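Local atomic coordinates of YghZ aldo-keto reductase (Escherichia coli, PDB entry 3N6Q), a protein that probably reduces aldehyde or ketone groups of small molecules with a nicotinamide cofactor, as other aldo-keto reductases do. Residues 153-156 / 157-161; 209-212 / 213-217. One frame throughout, in Å; residues are numbered along the deposited sequence.

Contact 1. Residues 153-156 / 157-161; sequences LAHA and VQSGK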
loop_
_atom_site.group_PDB
_atom_site.type_symbol
_atom_site.label_atom_id
_atom_site.label_comp_id
_atom_site.label_asym_id
_atom_site.label_seq_id
_atom_site.Cartn_x
_atom_site.Cartn_y
_atom_site.Cartn_z
ATOM N N LEU B 153 11.536 -7.229 -5.339
ATOM C CA LEU B 153 12.164 -5.915 -5.167
ATOM C C LEU B 153 11.113 -4.798 -5.201
ATOM O O LEU B 153 11.191 -3.879 -4.358
ATOM C CB LEU B 153 13.236 -5.673 -6.267
ATOM C CG LEU B 153 14.353 -6.683 -6.251
ATOM C CD1 LEU B 153 15.306 -6.370 -7.500
ATOM C CD2 LEU B 153 15.147 -6.622 -4.938
ATOM N N ALA B 154 10.138 -4.852 -6.129
ATOM C CA ALA B 154 9.121 -3.804 -6.200
ATOM C C ALA B 154 8.286 -3.725 -4.928
ATOM O O ALA B 154 7.951 -2.649 -4.471
ATOM C CB ALA B 154 8.216 -3.961 -7.406
ATOM N N HIS B 155 7.930 -4.894 -4.398
ATOM C CA HIS B 155 7.194 -4.932 -3.154
ATOM C C HIS B 155 7.996 -4.315 -1.995
ATOM O O HIS B 155 7.430 -3.599 -1.159
ATOM C CB HIS B 155 6.799 -6.383 -2.842
ATOM C CG HIS B 155 5.900 -6.496 -1.645
ATOM N ND1 HIS B 155 4.535 -6.268 -1.727
ATOM C CD2 HIS B 155 6.181 -6.643 -0.336
ATOM C CE1 HIS B 155 4.011 -6.379 -0.521
ATOM N NE2 HIS B 155 4.982 -6.651 0.333
ATOM N N ALA B 156 9.312 -4.546 -1.961
ATOM C CA ALA B 156 10.158 -3.947 -0.907
ATOM C C ALA B 156 10.042 -2.435 -0.977
ATOM O O ALA B 156 9.953 -1.717 0.036
ATOM C CB ALA B 156 11.657 -4.395 -1.103
ATOM N N VAL B 157 10.067 -1.911 -2.193
ATOM C CA VAL B 157 9.942 -0.437 -2.348
ATOM C C VAL B 157 8.531 0.063 -2.034
ATOM O O VAL B 157 8.339 1.021 -1.253
ATOM C CB VAL B 157 10.368 0.001 -3.817
ATOM C CG1 VAL B 157 10.181 1.573 -4.011
ATOM C CG2 VAL B 157 11.829 -0.375 -4.025
ATOM N N GLN B 158 7.510 -0.632 -2.544
ATOM C CA GLN B 158 6.147 -0.110 -2.358
ATOM C C GLN B 158 5.785 -0.194 -0.898
ATOM O O GLN B 158 5.085 0.673 -0.401
ATOM C CB GLN B 158 5.112 -0.941 -3.148
ATOM C CG GLN B 158 5.221 -0.708 -4.671
ATOM C CD GLN B 158 4.623 -1.830 -5.511
ATOM O OE1 GLN B 158 4.296 -2.911 -5.007
ATOM N NE2 GLN B 158 4.565 -1.604 -6.821
ATOM N N SER B 159 6.308 -1.200 -0.197
ATOM C CA SER B 159 5.921 -1.381 1.204
ATOM C C SER B 159 6.666 -0.447 2.134
ATOM O O SER B 159 6.454 -0.504 3.340
ATOM C CB SER B 159 6.106 -2.841 1.663
ATOM O OG SER B 159 7.489 -3.209 1.592
ATOM N N GLY B 160 7.643 0.301 1.613
ATOM C CA GLY B 160 8.408 1.215 2.426
ATOM C C GLY B 160 9.577 0.536 3.168
ATOM O O GLY B 160 10.122 1.126 4.079
ATOM N N LYS B 161 9.979 -0.679 2.784
ATOM C CA LYS B 161 11.104 -1.330 3.471
ATOM C C LYS B 161 12.454 -1.076 2.759
ATOM O O LYS B 161 13.483 -1.491 3.262
ATOM C CB LYS B 161 10.912 -2.855 3.527
ATOM C CG LYS B 161 9.658 -3.177 4.364
ATOM C CD LYS B 161 9.310 -4.679 4.410
ATOM C CE LYS B 161 8.075 -4.861 5.415
ATOM N NZ LYS B 161 7.573 -6.290 5.364
HETATM O O HOH W 1 3.151 -5.666 -4.157
HETATM O O HOH W 2 3.013 -3.792 -2.994
#
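Leu153, Ala154 and His155 each accept an i to i+4 backbone bond, from Val157, Gln158 and Ser159, and the next carbonyl, Ala156 O, instead takes Lys161 N at 2.9 Å as the chain leaves the helix. The side chains around this end divide by environment. Ala154 and Ala156 are small enough for buried sites, Ala156 packing on Phe135 and Leu120, while Val157 lays CG2 3.6 Å from Leu153 O and its side chain packs on Val165 and Ile187. Serine suits the last turn because its short hydroxyl reaches a carbonyl one turn back. Ser159 OG, placed between the backbone N and the carbonyl carbon (chi1 63°), donates to His155 O at 2.8 Å, while Ser159 N reaches the same oxygen from the opposite face of the carbonyl plane. With an alanine here, His155 O would probably lose one of its two donors, leaving the backbone bond alone to hold it. CG anti to the backbone N (chi1 -174°) places the His155 ring beside its own carbonyl carbon, where Ser159 CB comes over its face, 4.2 Å from His155 NE2. A water in the ring plane lies 2.9 Å from His155 ND1 and donates to Gln158 OE1, bridging the two side chains. Lys161 carries its extended chain to a salt bridge with Asp121 on helix 113-127. Gly160, at positive phi (84°), which favours glycine, ends the helix; its N bonds to Val157 O inside the wider Lys161 N to Ala156 O bond, the pair defining a Schellman motif, here closing the helix of a TIM-barrel beta-alpha-beta unit before strand 162-168.

Contact 2. Residues 209-212 / 213-217; sequences LDTL and QNNGV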
loop_
_atom_site.group_PDB
_atom_site.type_symbol
_atom_site.label_atom_id
_atom_site.label_comp_id
_atom_site.label_asym_id
_atom_site.label_seq_id
_atom_site.Cartn_x
_atom_site.Cartn_y
_atom_site.Cartn_z
ATOM N N LEU B 209 29.256 -2.130 -18.817
ATOM C CA LEU B 209 29.345 -0.689 -18.655
ATOM C C LEU B 209 28.484 0.072 -19.714
ATOM O O LEU B 209 27.882 1.069 -19.377
ATOM C CB LEU B 209 30.816 -0.190 -18.573
ATOM C CG LEU B 209 31.571 -0.412 -17.218
ATOM C CD1 LEU B 209 32.793 0.473 -17.079
ATOM C CD2 LEU B 209 30.686 -0.163 -15.983
ATOM N N ASP B 210 28.288 -0.501 -20.896
ATOM C CA ASP B 210 27.400 0.104 -21.926
ATOM C C ASP B 210 25.951 0.023 -21.360
ATOM O O ASP B 210 25.196 0.974 -21.449
ATOM C CB ASP B 210 27.401 -0.711 -23.273
ATOM C CG ASP B 210 28.773 -0.735 -24.005
ATOM O OD1 ASP B 210 29.386 0.331 -24.008
ATOM O OD2 ASP B 210 29.216 -1.822 -24.577
ATOM N N THR B 211 25.543 -1.167 -20.910
ATOM C CA THR B 211 24.170 -1.393 -20.382
ATOM C C THR B 211 23.875 -0.388 -19.234
ATOM O O THR B 211 22.813 0.265 -19.215
ATOM C CB THR B 211 24.007 -2.850 -19.926
ATOM O OG1 THR B 211 24.289 -3.713 -21.038
ATOM C CG2 THR B 211 22.546 -3.138 -19.491
ATOM N N LEU B 212 24.820 -0.213 -18.321
ATOM C CA LEU B 212 24.585 0.656 -17.137
ATOM C C LEU B 212 24.425 2.109 -17.589
ATOM O O LEU B 212 23.461 2.812 -17.238
ATOM C CB LEU B 212 25.720 0.521 -16.090
ATOM C CG LEU B 212 25.928 -0.906 -15.529
ATOM C CD1 LEU B 212 26.935 -0.838 -14.381
ATOM C CD2 LEU B 212 24.522 -1.500 -15.017
ATOM N N GLN B 213 25.328 2.557 -18.464
ATOM C CA GLN B 213 25.185 3.918 -18.992
ATOM C C GLN B 213 23.883 4.163 -19.758
ATOM O O GLN B 213 23.241 5.198 -19.547
ATOM C CB GLN B 213 26.364 4.290 -19.915
ATOM C CG GLN B 213 26.390 5.808 -20.281
ATOM C CD GLN B 213 27.678 6.194 -21.000
ATOM O OE1 GLN B 213 28.383 7.121 -20.569
ATOM N NE2 GLN B 213 28.060 5.398 -22.008
ATOM N N ASN B 214 23.524 3.263 -20.660
ATOM C CA ASN B 214 22.318 3.402 -21.479
ATOM C C ASN B 214 21.057 3.496 -20.629
ATOM O O ASN B 214 20.044 4.059 -21.051
ATOM C CB ASN B 214 22.208 2.236 -22.479
ATOM C CG ASN B 214 23.274 2.322 -23.602
ATOM O OD1 ASN B 214 23.963 3.335 -23.737
ATOM N ND2 ASN B 214 23.495 1.217 -24.292
ATOM N N ASN B 215 21.111 2.976 -19.398
ATOM C CA ASN B 215 19.889 2.886 -18.605
ATOM C C ASN B 215 19.976 3.727 -17.340
ATOM O O ASN B 215 19.144 3.590 -16.435
ATOM C CB ASN B 215 19.651 1.427 -18.195
ATOM C CG ASN B 215 19.150 0.603 -19.320
ATOM O OD1 ASN B 215 18.006 0.759 -19.753
ATOM N ND2 ASN B 215 19.942 -0.330 -19.751
ATOM N N GLY B 216 21.076 4.460 -17.201
ATOM C CA GLY B 216 21.217 5.365 -16.085
ATOM C C GLY B 216 21.396 4.644 -14.746
ATOM O O GLY B 216 20.999 5.191 -13.696
ATOM N N VAL B 217 22.000 3.472 -14.768
ATOM C CA VAL B 217 22.206 2.692 -13.506
ATOM C C VAL B 217 23.621 2.961 -12.988
ATOM O O VAL B 217 24.613 2.949 -13.770
ATOM C CB VAL B 217 22.040 1.189 -13.839
ATOM C CG1 VAL B 217 22.304 0.279 -12.608
ATOM C CG2 VAL B 217 20.617 0.960 -14.492
#
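Leu212, in the last turn of the helix, meets Val217 just past its end, the methyl CD2 of the leucine lying 3.7 Å from CG1 of the valine and 3.8 Å from its CB. The two branched chains cross at a slant. The leucine puts CG beside its backbone N and anti to the carbonyl carbon (chi1 -59°), and its side chain packs on Cys219 of the barrel strand and on Thr175 of helix 172-183. An apolar chain suits this buried side. Its carbonyl is equally busy: Leu212 O accepts Val217 N at 2.9 Å and Asn215 N at 3.2 Å from opposite faces of its plane, the backbone N of Asn215 standing well above that plane rather than on a lone pair. The bond from Val217 N to Leu212 O and that from Gly216 N to Gln213 O together make a Schellman motif, with Gly216 at positive phi (70°) turning the chain out of helix 208-214 and into barrel strand 218-221; glycine adopts such a backbone with little strain. Thr211 offers its carbonyl to the side chain of Asn215, whose ND2 donates to Thr211 O at 3.0 Å, tilted from the carbonyl plane, while the bond from Asn215 N to the same oxygen is weak. The two side chains lie alongside each other, pointing the same way, with Thr211 CG2 3.8 Å from Asn215 ND2. That amide nitrogen also gives a hydrogen bond to Gln176 on helix 172-183, and Thr211 packs its branched chain on Pro172 and Thr175 of the same helix. Gln213, in contrast, takes part mainly through its backbone: its N makes a straight bond (170°) to Leu209 O at 3.1 Å, its CB rests 3.6 Å from that oxygen, and its extended chain, polar as suits an exposed position, touches Arg294.

Overall arrangement
Contacts 1 and 2 close two different helices of the same barrel with the same kind of glycine turn, each handing the chain to the parallel strand that follows. Their centres lie 23 Å apart and they do not touch. Both are partly buried, contact 2 with more exposed residues although its centre lies nearer the centre of the chain. Leu153, Ala156 and Val157 in contact 1 and Leu209 and Leu212 in contact 2 pack on strands, while Lys161 and Asn215 tie each cap to an adjacent helix. The second pairs leucine with valine across the turn, whereas the first has no such apolar pair. The extra donor to a late helical carbonyl is a serine hydroxyl in contact 1 and an asparagine amide in contact 2. Neighbouring subunits of the tetramer also reach contact 1, while contact 2 is bordered by its own chain.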